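Local coordinates for pectate lyase/Amb allergen (Acidovorax citrulli, PDB 4HWV), which probably cleaves pectate as a calcium-binding polysaccharide lyase of family 1, built on a right-handed parallel beta-helix, at residues A[16-21]-A[482-487]; A[27-32]-A[287-292]; A[56-61]-A[72-77]; A[164-169]-A[192-197]; A[182-187]-A[228-233]. All blocks are in the same frame, centred on the assembly; numbering follows the deposited sequence. Where two conformers were deposited one is given.

Interaction 5, beside the calcium site, and interaction 4 are parallel strand pairings on two faces of one beta-helix; they meet directly, Leu169 packing on Leu183 and Val192 N bonding to His233 O. Both mix backbone ladders with an aliphatic interior. Interaction 5 is buried and interaction 4 partly so; interactions 1 and 2 are buried but irregular: segment 16-21 is pinned to 482-487 by a carboxylate, and 27-32 to 287-292 by a threonine hydroxyl and an aromatic pair. Ser20 ties interaction 1 to interaction 4 through Ser168. Interaction 3 lies at the surface, where a helix end, a proline and a water replace the strand ladder; it touches interaction 4 through Lys76 and Asn166.

Interaction 1: A[16-21]-A[482-487]; sequences GSIDSL and KLEGPA
Glu484 reaches across to Gly16, Ser17 and Ile18 and takes their backbone N-H groups on its carboxylate. The two oxygens divide the work. Gly16 N donates to Glu484 OE1 over 2.8 Å, arriving 46° out of the carboxylate plane. Ile18 N meets Glu484 OE2, also at 2.8 Å, on the anti lone pair and nearly straight, with 170° at the hydrogen. Ser17 N approaches the same OE2 of Glu484 at 3.0 Å, but this bond is bent and weak. The extended run of Glu484 beyond CG, with CD anti to CA (chi2 -171°), carries the carboxyl group out to the three amides.

Van der Waals contacts centre on Ile18. Its CG2 lies against the bonded oxygen, 3.3 Å from Glu484 OE2; the apolar pair is Ile18 CG1 with Leu483 CD1, at 4.2 Å, the two side chains crossing at about a right angle.

These segments come from the two ends of the protein, 461 residues apart in sequence, and lie together on the outside of the right-handed parallel beta-helix. Ile18 and Leu483 both rest on Arg198 of strand 192-198, and Ile18 O accepts from Arg82.

Glu484 OE1 has a further donor in Gly173 N, so both oxygens of a buried carboxylate are met by more than one residue. Such a cluster of amide N-H groups would probably stabilise its negative charge.

Interaction 2: A[27-32]-A[287-292]; sequences ASHGTP and GNYVTL
Ala27 and His29 lie against Thr291 and Tyr289, where the N-terminal segment crosses a corner of the parallel beta-helix. Ala27 N donates to Thr291 OG1 at 3.1 Å, nearly straight at 168°. Ala27 is held from a second direction as well: its CA makes a C-H...O contact of 3.4 Å with Tyr289 O. The methyl is tucked in beside both, with Ala27 CB 3.7 Å from Thr291 CB. Thr291 OG1 stands anti to its own carbonyl carbon (chi1 -67°), beside the backbone N, and from there it meets the Ala27 amide.

Further along, the rings of His29 and Tyr289 run almost parallel, 17° apart, but are slid so far past one another that they barely overlap, with centroids 5.8 Å apart. The approach is oblique to both rings.

Tyr289 is the corner residue. Its positive phi turns the chain from one face of the beta-helix into strand 290-293, and its ring also stacks with that of His236. His236 NE2 bonds to His29 O, which ties the loop to the same neighbour. His29 ND1 is occupied by Phe459 O, while Thr291 OG1 also bonds to Thr24 O. On one face of the Tyr289 ring, offset toward the rim, Asn288 OD1 stands 4.3 Å above the plane. The two rings of the contact itself approach most closely at His29 CD2 and Tyr289 CE1, 3.7 Å apart.

Interaction 3: A[56-61]-A[72-77]; sequences ALYGNT and GTPDKA
Tyr58 and Pro74 make the close-packed part of this contact. They lie side by side and point the same way, so that Pro74 covers one face of the tyrosine ring. Pro74 CG stands 4.2 Å from the centroid of the Tyr58 ring and 28° off its normal, an off-centre CH-pi contact, while Pro74 CA sits over the same ring nearer its rim. At the ring edge, Tyr58 CD2 comes to 3.7 Å from Gly72 C, which lies in the plane of the ring. Just beyond, Asp75 N donates to Leu57 O at 2.9 Å, nearly straight at 170°. The Leu57 side chain turns the other way, toward Ile161 and Ile81.

What brings the chain round here is a Schellman motif ending helix 50-57, with Gly59 at C-prime. A type I' turn from Tyr58 to Thr61 overlaps it. A beta carbon on Gly59 would clash with Asp75 OD2.

Toward solvent the contact thins to single polar atoms. Thr61 OG1, placed between the backbone N and the carbonyl carbon (chi1 71°), works in both directions: it donates to Tyr58 O at 2.8 Å and accepts from Thr73 N at 3.0 Å. Tyr58 O takes Thr61 N as well.

At the helix end of the contact a water bridges the segments, donating to Ala56 O at 2.8 Å and to Asp75 OD2 at 2.7 Å. That OD2 also forms a salt bridge with Arg43 NE, whereas Asp75 OD1 closes an Asx turn by accepting from Ala77 N.

Interaction 4: A[164-169]-A[192-197]; sequences PDNTSL and VANIVI
Asn166 has CG anti to its carbonyl carbon (chi1 -55°), and Asn194 has CG anti to its backbone N (chi1 -167°), which brings their amides together at one end of two parallel strands of the beta-helix. Asn194 ND2 donates to Asn166 OD1 at 2.9 Å, on a lone pair, with the two amide planes 75° apart. Both residues have positive phi, Asn166 just before its strand and Asn194 within strand 192-197, consistent with two successive steps of the asparagine ladder of pectate lyases. Asn166 ND2 continues to Lys76 O, and Asn194 OD1 accepts from Thr34 N and Gly35 N.

Further along the ladder is regular: Val196 N bonds to Thr167 O, and Leu169 N to Val196 O, both at 2.9 Å. Leu169 and Ile197 lie side by side, CD1 of the first 4.2 Å from CG1 of the second, and both pack inward on Leu183. On the opposite face Ser168 stands beside Val196, with Ser168 OG hydrogen-bonded to Ser20 OG.

At the start, Asn166 N donates to Ala193 O at 3.1 Å. Asp165 leans over Val192 there, and its OD2 accepts Ala193 N at 3.0 Å, from above the carboxylate plane.

Interaction 5: A[182-187]-A[228-233]; sequences NLMLGT and LISVAH
Leu185 packs into Ile229 and Val231 at the apolar centre. Its CD1 reaches both, 3.9 Å from Ile229 CG2 and 3.8 Å from Val231 CG2. Leu183 lies beside Ile229 on the same face, and Ile161, Ile195 and Ile197 close round these residues.

Above this apolar layer the two parallel strands are joined by backbone bonds. Ser230 N donates to Leu183 O and Leu185 N to Ser230 O, while Leu183 N meets Leu228 O from 39° out of its carbonyl plane. This is the middle pair of the four-stranded parallel sheet that forms one face of the beta-helix.

Past Leu185 the pairing weakens to one long, weak bond from His233 N to Leu185 O. Gly186 CA makes a straight C-H...O contact of 3.5 Å with His233 O, and a beta carbon on Gly186 would clash with that oxygen. The His233 ring lays a face on the Thr187 backbone, CD2 to Thr187 C at 3.6 Å. A water donates to Gly186 O and accepts from Ala232 N.

On the face away from the leucines, Ser230 OG, anti to its carbonyl carbon (chi1 -59°), hydrogen-bonds to Asp227 OD2, and Asp227 ligates calcium with Asp278 and Asp282.

Interaction 1: A[16-21]-A[482-487]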
# COMPACT_ATOMS: atom_id res chain seq x y z
N GLY A 16 -6.13 -9.32 24.70
CA GLY A 16 -7.53 -9.41 25.06
C GLY A 16 -7.88 -8.92 26.44
O GLY A 16 -9.00 -9.12 26.89
N SER A 17 -6.95 -8.24 27.12
CA SER A 17 -7.18 -7.87 28.51
C SER A 17 -7.13 -6.37 28.81
O SER A 17 -7.54 -5.97 29.90
CB SER A 17 -6.20 -8.59 29.42
OG SER A 17 -4.92 -7.99 29.39
N ILE A 18 -6.64 -5.53 27.90
CA ILE A 18 -6.57 -4.10 28.22
C ILE A 18 -7.95 -3.53 28.56
O ILE A 18 -8.98 -3.99 28.06
CB ILE A 18 -5.93 -3.29 27.05
CG1 ILE A 18 -5.45 -1.92 27.53
CG2 ILE A 18 -6.88 -3.16 25.85
CD1 ILE A 18 -4.25 -1.95 28.45
N ASP A 19 -7.97 -2.52 29.43
CA ASP A 19 -9.22 -1.85 29.77
C ASP A 19 -9.30 -0.46 29.16
O ASP A 19 -8.60 -0.17 28.20
CB ASP A 19 -9.43 -1.83 31.29
CG ASP A 19 -8.37 -1.05 32.04
OD1 ASP A 19 -7.55 -0.35 31.42
OD2 ASP A 19 -8.36 -1.11 33.26
N SER A 20 -10.17 0.38 29.71
CA SER A 20 -10.54 1.63 29.07
C SER A 20 -10.13 2.85 29.86
O SER A 20 -10.52 3.96 29.50
CB SER A 20 -12.04 1.68 28.78
OG SER A 20 -12.42 0.57 27.95
N LEU A 21 -9.35 2.65 30.93
CA LEU A 21 -8.95 3.75 31.80
C LEU A 21 -7.64 4.39 31.36
O LEU A 21 -6.78 3.72 30.76
CB LEU A 21 -8.81 3.26 33.23
CG LEU A 21 -10.14 2.73 33.74
CD1 LEU A 21 -9.94 2.18 35.14
CD2 LEU A 21 -11.19 3.81 33.73
N LYS A 482 1.21 -2.10 21.06
CA LYS A 482 2.12 -1.77 22.15
C LYS A 482 1.54 -2.12 23.52
O LYS A 482 2.23 -2.63 24.40
CB LYS A 482 2.46 -0.28 22.09
CG LYS A 482 3.10 0.18 20.81
CD LYS A 482 4.51 -0.39 20.65
CE LYS A 482 5.16 0.12 19.38
NZ LYS A 482 6.50 -0.47 19.18
N LEU A 483 0.25 -1.86 23.72
CA LEU A 483 -0.42 -2.11 24.99
C LEU A 483 -0.54 -3.58 25.36
O LEU A 483 -0.60 -3.93 26.55
CB LEU A 483 -1.82 -1.51 24.98
CG LEU A 483 -1.88 0.02 25.06
CD1 LEU A 483 -3.32 0.47 24.85
CD2 LEU A 483 -1.38 0.51 26.42
N GLU A 484 -0.64 -4.43 24.34
CA GLU A 484 -0.81 -5.87 24.56
C GLU A 484 0.25 -6.66 23.82
O GLU A 484 0.74 -6.23 22.76
CB GLU A 484 -2.19 -6.33 24.09
CG GLU A 484 -3.35 -5.77 24.89
CD GLU A 484 -4.69 -6.42 24.56
OE1 GLU A 484 -4.80 -7.18 23.56
OE2 GLU A 484 -5.65 -6.18 25.31
N GLY A 485 0.57 -7.83 24.36
CA GLY A 485 1.35 -8.81 23.62
C GLY A 485 0.51 -9.48 22.55
O GLY A 485 -0.70 -9.29 22.48
N PRO A 486 1.16 -10.29 21.71
CA PRO A 486 0.42 -10.96 20.64
C PRO A 486 -0.54 -12.00 21.19
O PRO A 486 -0.32 -12.57 22.27
CB PRO A 486 1.53 -11.65 19.83
CG PRO A 486 2.62 -11.84 20.80
CD PRO A 486 2.58 -10.65 21.71
N ALA A 487 -1.62 -12.25 20.45
CA ALA A 487 -2.58 -13.27 20.84
C ALA A 487 -1.91 -14.63 20.78
O ALA A 487 -1.06 -14.86 19.93
CB ALA A 487 -3.77 -13.23 19.92

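Interaction 2: A[27-32]-A[287-292]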
# COMPACT_ATOMS: atom_id res chain seq x y z
N ALA A 27 -10.43 15.14 27.30
CA ALA A 27 -11.31 13.99 27.54
C ALA A 27 -11.44 13.65 29.03
O ALA A 27 -12.36 12.93 29.43
CB ALA A 27 -10.85 12.76 26.77
N SER A 28 -10.50 14.12 29.85
CA SER A 28 -10.54 13.86 31.29
C SER A 28 -11.24 14.98 32.08
O SER A 28 -11.41 14.86 33.29
CB SER A 28 -9.13 13.63 31.83
OG SER A 28 -8.39 14.84 31.94
N HIS A 29 -11.64 16.05 31.40
CA HIS A 29 -12.22 17.19 32.09
C HIS A 29 -13.72 17.01 32.26
O HIS A 29 -14.36 16.49 31.37
CB HIS A 29 -11.93 18.46 31.28
CG HIS A 29 -12.48 19.69 31.92
ND1 HIS A 29 -11.80 20.41 32.88
CD2 HIS A 29 -13.69 20.29 31.78
CE1 HIS A 29 -12.56 21.42 33.29
NE2 HIS A 29 -13.71 21.36 32.64
N GLY A 30 -14.27 17.42 33.39
CA GLY A 30 -15.69 17.19 33.65
C GLY A 30 -15.94 15.74 34.02
O GLY A 30 -15.19 15.16 34.80
N THR A 31 -17.00 15.15 33.49
CA THR A 31 -17.24 13.73 33.71
C THR A 31 -16.19 12.94 32.92
O THR A 31 -16.18 12.96 31.71
CB THR A 31 -18.67 13.32 33.25
OG1 THR A 31 -19.64 14.14 33.92
CG2 THR A 31 -18.94 11.86 33.55
N PRO A 32 -15.28 12.26 33.61
CA PRO A 32 -14.13 11.68 32.90
C PRO A 32 -14.55 10.61 31.90
O PRO A 32 -15.55 9.91 32.11
CB PRO A 32 -13.28 11.08 34.03
CG PRO A 32 -13.78 11.74 35.29
CD PRO A 32 -15.24 11.96 35.05
N GLY A 287 -18.58 17.98 18.28
CA GLY A 287 -17.51 17.17 18.86
C GLY A 287 -16.83 17.97 19.94
O GLY A 287 -16.54 19.16 19.77
N ASN A 288 -16.56 17.34 21.09
CA ASN A 288 -16.00 18.11 22.19
C ASN A 288 -15.35 17.20 23.21
O ASN A 288 -15.73 16.03 23.33
CB ASN A 288 -17.10 18.96 22.86
CG ASN A 288 -16.55 20.18 23.56
OD1 ASN A 288 -15.41 20.58 23.35
ND2 ASN A 288 -17.37 20.79 24.41
N TYR A 289 -14.38 17.73 23.95
CA TYR A 289 -13.66 16.96 24.97
C TYR A 289 -13.05 15.68 24.39
O TYR A 289 -13.33 14.57 24.85
CB TYR A 289 -14.54 16.69 26.20
CG TYR A 289 -15.04 17.95 26.88
CD1 TYR A 289 -14.17 18.81 27.54
CD2 TYR A 289 -16.39 18.28 26.88
CE1 TYR A 289 -14.63 19.96 28.17
CE2 TYR A 289 -16.85 19.43 27.50
CZ TYR A 289 -15.96 20.26 28.14
OH TYR A 289 -16.41 21.40 28.77
N VAL A 290 -12.18 15.87 23.41
CA VAL A 290 -11.55 14.75 22.71
C VAL A 290 -10.07 14.78 23.00
O VAL A 290 -9.43 15.83 22.91
CB VAL A 290 -11.76 14.91 21.19
CG1 VAL A 290 -11.15 13.73 20.43
CG2 VAL A 290 -13.25 15.08 20.88
N THR A 291 -9.51 13.62 23.33
CA THR A 291 -8.06 13.49 23.46
C THR A 291 -7.56 12.40 22.53
O THR A 291 -8.09 11.27 22.54
CB THR A 291 -7.65 13.17 24.90
OG1 THR A 291 -7.95 14.31 25.71
CG2 THR A 291 -6.15 12.85 24.99
N LEU A 292 -6.54 12.73 21.73
CA LEU A 292 -5.84 11.75 20.91
C LEU A 292 -4.43 11.61 21.48
O LEU A 292 -3.64 12.56 21.41
CB LEU A 292 -5.79 12.20 19.45
CG LEU A 292 -7.15 12.44 18.81
CD1 LEU A 292 -7.56 13.91 18.91
CD2 LEU A 292 -7.14 12.00 17.36

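Interaction 3: A[56-61]-A[72-77]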
# COMPACT_ATOMS: atom_id res chain seq x y z
N ALA A 56 -22.73 -5.79 17.94
CA ALA A 56 -22.24 -5.38 19.25
C ALA A 56 -22.62 -3.93 19.54
O ALA A 56 -23.11 -3.59 20.63
CB ALA A 56 -20.73 -5.59 19.34
N LEU A 57 -22.44 -3.07 18.55
CA LEU A 57 -22.78 -1.65 18.72
C LEU A 57 -24.28 -1.44 18.92
O LEU A 57 -24.69 -0.47 19.56
CB LEU A 57 -22.29 -0.85 17.50
CG LEU A 57 -20.77 -0.76 17.34
CD1 LEU A 57 -20.42 -0.26 15.96
CD2 LEU A 57 -20.13 0.12 18.40
N TYR A 58 -25.08 -2.34 18.34
CA TYR A 58 -26.53 -2.21 18.36
C TYR A 58 -27.19 -3.16 19.38
O TYR A 58 -28.41 -3.30 19.40
CB TYR A 58 -27.10 -2.48 16.95
CG TYR A 58 -26.96 -1.31 15.98
CD1 TYR A 58 -25.70 -0.86 15.57
CD2 TYR A 58 -28.08 -0.66 15.48
CE1 TYR A 58 -25.57 0.20 14.70
CE2 TYR A 58 -27.96 0.41 14.59
CZ TYR A 58 -26.69 0.83 14.21
OH TYR A 58 -26.52 1.88 13.34
N GLY A 59 -26.39 -3.79 20.23
CA GLY A 59 -26.95 -4.70 21.23
C GLY A 59 -27.84 -5.76 20.62
O GLY A 59 -28.91 -6.09 21.16
N ASN A 60 -27.41 -6.28 19.48
CA ASN A 60 -28.10 -7.35 18.78
C ASN A 60 -29.48 -6.97 18.26
O ASN A 60 -30.31 -7.83 18.00
CB ASN A 60 -28.13 -8.63 19.64
CG ASN A 60 -26.80 -9.29 19.68
OD1 ASN A 60 -26.31 -9.75 18.66
ND2 ASN A 60 -26.17 -9.31 20.86
N THR A 61 -29.70 -5.67 18.05
CA THR A 61 -30.97 -5.22 17.48
C THR A 61 -30.85 -4.86 16.00
O THR A 61 -31.83 -4.46 15.40
CB THR A 61 -31.55 -4.00 18.21
OG1 THR A 61 -30.75 -2.85 17.90
CG2 THR A 61 -31.63 -4.22 19.72
N GLY A 72 -31.91 -0.40 12.98
CA GLY A 72 -31.94 -0.91 14.34
C GLY A 72 -31.65 0.17 15.37
O GLY A 72 -31.61 1.35 15.04
N THR A 73 -31.41 -0.24 16.61
CA THR A 73 -31.26 0.72 17.71
C THR A 73 -29.84 0.68 18.27
O THR A 73 -29.47 -0.30 18.91
CB THR A 73 -32.24 0.39 18.84
OG1 THR A 73 -33.57 0.42 18.31
CG2 THR A 73 -32.13 1.42 19.98
N PRO A 74 -29.02 1.72 18.01
CA PRO A 74 -27.69 1.74 18.63
C PRO A 74 -27.85 1.68 20.14
O PRO A 74 -28.75 2.30 20.71
CB PRO A 74 -27.11 3.10 18.19
CG PRO A 74 -27.87 3.41 16.91
CD PRO A 74 -29.25 2.88 17.14
N ASP A 75 -27.00 0.89 20.78
CA ASP A 75 -27.15 0.58 22.21
C ASP A 75 -26.37 1.57 23.07
O ASP A 75 -25.15 1.66 22.97
CB ASP A 75 -26.62 -0.85 22.43
CG ASP A 75 -26.81 -1.36 23.85
OD1 ASP A 75 -27.33 -0.63 24.71
OD2 ASP A 75 -26.36 -2.50 24.09
N LYS A 76 -27.07 2.33 23.91
CA LYS A 76 -26.43 3.34 24.73
C LYS A 76 -25.84 2.81 26.04
O LYS A 76 -25.23 3.57 26.79
CB LYS A 76 -27.39 4.50 25.03
CG LYS A 76 -27.89 5.22 23.78
CD LYS A 76 -28.75 6.43 24.15
CE LYS A 76 -29.54 6.94 22.95
NZ LYS A 76 -29.90 8.39 23.08
N ALA A 77 -26.06 1.53 26.34
CA ALA A 77 -25.52 0.96 27.58
C ALA A 77 -24.01 0.71 27.47
O ALA A 77 -23.49 0.45 26.38
CB ALA A 77 -26.23 -0.33 27.90
O HOH W 1 -24.09 -3.67 23.24

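Interaction 4: A[164-169]-A[192-197]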
# COMPACT_ATOMS: atom_id res chain seq x y z
N PRO A 164 -22.36 4.31 19.44
CA PRO A 164 -23.23 4.91 20.46
C PRO A 164 -22.49 5.23 21.76
O PRO A 164 -21.30 4.98 21.90
CB PRO A 164 -24.26 3.81 20.70
CG PRO A 164 -23.43 2.54 20.60
CD PRO A 164 -22.45 2.83 19.45
N ASP A 165 -23.23 5.78 22.73
CA ASP A 165 -22.68 6.15 24.03
C ASP A 165 -22.02 4.99 24.73
O ASP A 165 -22.40 3.82 24.56
CB ASP A 165 -23.80 6.63 24.96
CG ASP A 165 -24.62 7.75 24.35
OD1 ASP A 165 -25.37 7.47 23.39
OD2 ASP A 165 -24.52 8.89 24.83
N ASN A 166 -21.05 5.32 25.58
CA ASN A 166 -20.51 4.36 26.54
C ASN A 166 -19.94 3.13 25.86
O ASN A 166 -20.22 2.00 26.23
CB ASN A 166 -21.57 3.98 27.58
CG ASN A 166 -22.16 5.18 28.29
OD1 ASN A 166 -21.43 6.04 28.78
ND2 ASN A 166 -23.48 5.26 28.33
N THR A 167 -19.10 3.38 24.86
CA THR A 167 -18.54 2.31 24.06
C THR A 167 -17.04 2.31 24.12
O THR A 167 -16.41 3.36 23.93
CB THR A 167 -18.96 2.47 22.58
OG1 THR A 167 -20.39 2.44 22.50
CG2 THR A 167 -18.38 1.36 21.71
N SER A 168 -16.47 1.14 24.37
CA SER A 168 -15.04 0.91 24.16
C SER A 168 -14.81 -0.03 22.99
O SER A 168 -15.43 -1.10 22.92
CB SER A 168 -14.40 0.30 25.40
OG SER A 168 -14.43 1.25 26.46
N LEU A 169 -13.94 0.39 22.07
CA LEU A 169 -13.45 -0.46 20.99
C LEU A 169 -11.99 -0.71 21.29
O LEU A 169 -11.18 0.23 21.30
CB LEU A 169 -13.58 0.23 19.63
CG LEU A 169 -15.01 0.59 19.21
CD1 LEU A 169 -15.01 1.45 17.96
CD2 LEU A 169 -15.82 -0.65 18.95
N VAL A 192 -23.96 11.51 21.19
CA VAL A 192 -23.48 10.51 22.12
C VAL A 192 -22.39 11.09 23.01
O VAL A 192 -21.83 12.15 22.74
CB VAL A 192 -22.90 9.27 21.38
CG1 VAL A 192 -23.96 8.65 20.47
CG2 VAL A 192 -21.64 9.66 20.59
N ALA A 193 -22.05 10.35 24.06
CA ALA A 193 -20.92 10.71 24.90
C ALA A 193 -20.20 9.46 25.34
O ALA A 193 -20.79 8.37 25.40
CB ALA A 193 -21.38 11.49 26.13
N ASN A 194 -18.92 9.63 25.67
CA ASN A 194 -18.16 8.66 26.48
C ASN A 194 -17.70 7.44 25.67
O ASN A 194 -18.24 6.33 25.80
CB ASN A 194 -18.94 8.26 27.72
CG ASN A 194 -18.07 7.52 28.70
OD1 ASN A 194 -16.86 7.80 28.78
ND2 ASN A 194 -18.66 6.59 29.46
N ILE A 195 -16.68 7.65 24.83
CA ILE A 195 -16.20 6.62 23.90
C ILE A 195 -14.69 6.50 24.02
O ILE A 195 -13.98 7.52 24.10
CB ILE A 195 -16.61 6.97 22.45
CG1 ILE A 195 -18.13 6.83 22.29
CG2 ILE A 195 -15.86 6.08 21.45
CD1 ILE A 195 -18.68 7.48 21.01
N VAL A 196 -14.20 5.25 24.09
CA VAL A 196 -12.77 4.96 24.18
C VAL A 196 -12.41 4.03 23.02
O VAL A 196 -13.11 3.04 22.77
CB VAL A 196 -12.43 4.29 25.52
CG1 VAL A 196 -11.00 3.71 25.49
CG2 VAL A 196 -12.63 5.27 26.68
N ILE A 197 -11.33 4.36 22.31
CA ILE A 197 -10.88 3.55 21.17
C ILE A 197 -9.39 3.33 21.33
O ILE A 197 -8.63 4.31 21.38
CB ILE A 197 -11.19 4.28 19.81
CG1 ILE A 197 -12.71 4.50 19.66
CG2 ILE A 197 -10.64 3.49 18.64
CD1 ILE A 197 -13.10 5.38 18.49

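Interaction 5: A[182-187]-A[228-233]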
# COMPACT_ATOMS: atom_id res chain seq x y z
N ASN A 182 -15.51 4.24 8.19
CA ASN A 182 -15.58 5.50 8.91
C ASN A 182 -16.39 5.27 10.17
O ASN A 182 -17.62 5.12 10.08
CB ASN A 182 -16.27 6.50 7.97
CG ASN A 182 -16.22 7.95 8.43
OD1 ASN A 182 -16.11 8.31 9.65
ND2 ASN A 182 -16.38 8.83 7.46
N LEU A 183 -15.74 5.27 11.33
CA LEU A 183 -16.50 5.27 12.56
C LEU A 183 -17.13 6.65 12.74
O LEU A 183 -16.44 7.68 12.59
CB LEU A 183 -15.62 4.96 13.77
CG LEU A 183 -14.93 3.60 13.75
CD1 LEU A 183 -14.14 3.41 15.05
CD2 LEU A 183 -15.93 2.47 13.53
N MET A 184 -18.42 6.67 13.04
CA MET A 184 -19.14 7.91 13.20
C MET A 184 -19.54 8.05 14.67
O MET A 184 -20.38 7.31 15.17
CB MET A 184 -20.35 7.90 12.27
CG MET A 184 -21.16 9.17 12.28
SD MET A 184 -20.26 10.56 11.55
CE MET A 184 -19.82 9.95 9.92
N LEU A 185 -18.91 9.00 15.35
CA LEU A 185 -19.16 9.14 16.79
C LEU A 185 -20.33 10.09 17.02
O LEU A 185 -20.15 11.32 17.10
CB LEU A 185 -17.90 9.56 17.56
CG LEU A 185 -16.62 8.76 17.26
CD1 LEU A 185 -15.54 9.07 18.30
CD2 LEU A 185 -16.85 7.24 17.17
N GLY A 186 -21.52 9.50 17.08
CA GLY A 186 -22.75 10.26 17.20
C GLY A 186 -23.30 10.65 15.83
O GLY A 186 -22.58 10.76 14.83
N THR A 187 -24.61 10.83 15.78
CA THR A 187 -25.29 11.27 14.57
C THR A 187 -26.16 12.47 14.94
O THR A 187 -26.42 12.71 16.12
CB THR A 187 -26.15 10.13 13.96
OG1 THR A 187 -27.14 9.74 14.91
CG2 THR A 187 -25.31 8.92 13.61
N LEU A 228 -11.39 8.10 8.83
CA LEU A 228 -11.34 6.88 9.63
C LEU A 228 -12.23 7.03 10.88
O LEU A 228 -12.91 6.08 11.26
CB LEU A 228 -9.90 6.48 9.96
CG LEU A 228 -9.17 5.97 8.70
CD1 LEU A 228 -7.66 5.99 8.89
CD2 LEU A 228 -9.64 4.57 8.31
N ILE A 229 -12.20 8.21 11.50
CA ILE A 229 -13.11 8.52 12.61
C ILE A 229 -13.61 9.95 12.42
O ILE A 229 -12.80 10.87 12.19
CB ILE A 229 -12.41 8.41 13.99
CG1 ILE A 229 -11.80 7.01 14.21
CG2 ILE A 229 -13.41 8.73 15.11
CD1 ILE A 229 -10.98 6.91 15.50
N SER A 230 -14.93 10.13 12.50
CA SER A 230 -15.54 11.46 12.46
C SER A 230 -16.16 11.72 13.82
O SER A 230 -16.89 10.87 14.36
CB SER A 230 -16.64 11.51 11.41
OG SER A 230 -16.15 11.21 10.11
N VAL A 231 -15.87 12.90 14.38
CA VAL A 231 -16.39 13.27 15.69
C VAL A 231 -17.19 14.58 15.55
O VAL A 231 -16.66 15.66 15.79
CB VAL A 231 -15.26 13.42 16.73
CG1 VAL A 231 -15.85 13.50 18.13
CG2 VAL A 231 -14.28 12.25 16.62
N ALA A 232 -18.45 14.45 15.15
CA ALA A 232 -19.31 15.62 14.95
C ALA A 232 -20.39 15.73 16.02
O ALA A 232 -20.94 16.80 16.23
CB ALA A 232 -19.95 15.59 13.53
N HIS A 233 -20.66 14.62 16.70
CA HIS A 233 -21.80 14.56 17.64
C HIS A 233 -21.47 13.72 18.84
O HIS A 233 -22.34 13.01 19.36
CB HIS A 233 -23.08 14.05 16.96
CG HIS A 233 -23.53 14.93 15.83
ND1 HIS A 233 -24.14 16.14 16.05
CD2 HIS A 233 -23.42 14.79 14.49
CE1 HIS A 233 -24.39 16.72 14.89
NE2 HIS A 233 -23.97 15.91 13.92
O HOH W 2 -20.11 12.30 14.29